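Local coordinates for protein superoxide dismutase (Clostridium difficile, PDB 4JZG) that probably destroys superoxide radicals formed in the cell, dismutating them to hydrogen peroxide and dioxygen at a manganese or iron centre, at residues A82-F87 against P150-P155. Sequence-based numbering, arbitrary orientation.
With MN (manganese (II) ion), chain B.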
# COMPACT_ATOMS: atom_id res chain seq x y z
N ALA A 82 -7.31 4.84 -12.69
CA ALA A 82 -7.35 4.90 -14.15
C ALA A 82 -6.57 6.10 -14.66
O ALA A 82 -5.80 5.99 -15.63
CB ALA A 82 -8.79 4.93 -14.66
N TYR A 83 -6.75 7.24 -14.01
CA TYR A 83 -6.04 8.46 -14.39
C TYR A 83 -4.54 8.34 -14.11
O TYR A 83 -3.72 8.65 -14.98
CB TYR A 83 -6.60 9.69 -13.66
CG TYR A 83 -5.89 10.95 -14.08
CD1 TYR A 83 -6.31 11.66 -15.20
CD2 TYR A 83 -4.77 11.41 -13.39
CE1 TYR A 83 -5.66 12.81 -15.61
CE2 TYR A 83 -4.10 12.56 -13.79
CZ TYR A 83 -4.55 13.26 -14.91
OH TYR A 83 -3.91 14.40 -15.33
N ASN A 84 -4.18 7.92 -12.90
CA ASN A 84 -2.78 7.84 -12.50
C ASN A 84 -1.94 6.91 -13.38
O ASN A 84 -0.81 7.22 -13.74
CB ASN A 84 -2.66 7.44 -11.03
CG ASN A 84 -3.23 8.49 -10.09
OD1 ASN A 84 -3.44 9.63 -10.50
ND2 ASN A 84 -3.49 8.11 -8.85
N HIS A 85 -2.51 5.76 -13.74
CA HIS A 85 -1.78 4.80 -14.54
C HIS A 85 -1.66 5.22 -16.01
O HIS A 85 -0.60 5.08 -16.61
CB HIS A 85 -2.38 3.39 -14.38
CG HIS A 85 -2.06 2.75 -13.07
ND1 HIS A 85 -2.81 2.95 -11.94
CD2 HIS A 85 -1.03 1.95 -12.70
CE1 HIS A 85 -2.28 2.29 -10.93
NE2 HIS A 85 -1.20 1.66 -11.37
N LYS A 86 -2.74 5.75 -16.58
CA LYS A 86 -2.61 6.30 -17.93
C LYS A 86 -1.47 7.32 -17.94
O LYS A 86 -0.61 7.31 -18.83
CB LYS A 86 -3.90 6.96 -18.43
CG LYS A 86 -3.72 7.60 -19.82
CD LYS A 86 -4.82 8.62 -20.14
CE LYS A 86 -6.19 7.95 -20.16
NZ LYS A 86 -7.32 8.93 -20.27
N PHE A 87 -1.46 8.18 -16.92
CA PHE A 87 -0.44 9.22 -16.81
C PHE A 87 0.95 8.62 -16.66
O PHE A 87 1.91 9.09 -17.27
CB PHE A 87 -0.74 10.10 -15.60
CG PHE A 87 0.25 11.21 -15.40
CD1 PHE A 87 -0.04 12.50 -15.85
CD2 PHE A 87 1.48 10.97 -14.79
CE1 PHE A 87 0.88 13.53 -15.67
CE2 PHE A 87 2.40 11.99 -14.61
CZ PHE A 87 2.10 13.27 -15.05
N PRO A 150 -1.57 9.43 -1.13
CA PRO A 150 -1.75 8.03 -0.73
C PRO A 150 -2.65 7.29 -1.71
O PRO A 150 -3.51 7.92 -2.35
CB PRO A 150 -2.46 8.15 0.62
CG PRO A 150 -3.31 9.41 0.46
CD PRO A 150 -2.44 10.35 -0.36
N ASN A 151 -2.46 5.97 -1.80
CA ASN A 151 -3.34 5.11 -2.59
C ASN A 151 -3.47 5.60 -4.03
O ASN A 151 -2.45 5.80 -4.68
CB ASN A 151 -4.66 4.94 -1.85
CG ASN A 151 -4.45 4.42 -0.43
OD1 ASN A 151 -3.61 3.54 -0.20
ND2 ASN A 151 -5.18 4.99 0.52
N GLN A 152 -4.69 5.79 -4.53
CA GLN A 152 -4.85 6.36 -5.87
C GLN A 152 -5.33 7.82 -5.86
O GLN A 152 -5.93 8.29 -6.83
CB GLN A 152 -5.79 5.52 -6.74
CG GLN A 152 -5.29 4.09 -7.02
CD GLN A 152 -3.90 4.04 -7.66
OE1 GLN A 152 -3.38 5.05 -8.15
NE2 GLN A 152 -3.29 2.85 -7.65
N ASP A 153 -5.07 8.54 -4.76
CA ASP A 153 -5.44 9.96 -4.72
C ASP A 153 -4.57 10.74 -5.70
O ASP A 153 -3.43 10.36 -5.97
CB ASP A 153 -5.34 10.53 -3.30
CG ASP A 153 -6.39 9.95 -2.35
OD1 ASP A 153 -7.30 9.22 -2.80
OD2 ASP A 153 -6.30 10.23 -1.13
N SER A 154 -5.10 11.84 -6.22
CA SER A 154 -4.42 12.60 -7.27
C SER A 154 -4.32 14.09 -6.95
O SER A 154 -5.24 14.67 -6.37
CB SER A 154 -5.16 12.42 -8.59
OG SER A 154 -4.71 13.38 -9.53
N PRO A 155 -3.20 14.72 -7.34
CA PRO A 155 -3.01 16.17 -7.16
C PRO A 155 -4.12 16.94 -7.88
O PRO A 155 -4.48 18.05 -7.49
CB PRO A 155 -1.67 16.44 -7.86
CG PRO A 155 -0.99 15.13 -7.94
CD PRO A 155 -2.06 14.09 -8.02
MN MN B . 0.25 0.95 -10.05
O HOH W 1 -2.75 12.20 -10.90
O HOH W 2 -0.49 2.20 -8.20
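N84 and Q152 meet amide to amide, ND2 of N84 donating to OE1 of Q152 over 3.1 Å. The bond is nearly straight (166° at the hydrogen) and lies close to the planes of both amides, although these are turned 47° from each other. A weak, strongly bent second bond runs from N84 ND2 to the backbone O of Q152. The other end of the asparagine amide is reached through water: one molecule donates to N84 OD1 (2.7 Å) and also hydrogen-bonds S154 OG, itself bonded to V156 N. Beside this pair, Q152 NE2 comes to the rim of the H85 imidazole, 3.5 Å from CE1, and binds a second water at 2.9 Å. That water is a manganese ligand, as is H85 NE2 (2.1 Å); H30, D167 and H171 complete the site. A glutamine from the C-terminal domain hydrogen-bonded to the metal's solvent ligand is the arrangement of manganese-type members of the iron/manganese superoxide dismutase family; H85 comes from helix 72-90 of the alpha-hairpin domain. The Q152 chain, bent at chi2 (-56°), turns NE2 toward the metal and OE1 toward N84; W133 NE1 also bonds OE1 and Y38 OH bonds NE2, so both ends of the amide are held. Further out, G81 O holds H85 ND1, fixing the ring's rotation, while a type II' turn from P150 to D153 presents Q152, and D153 salt-bridges R76.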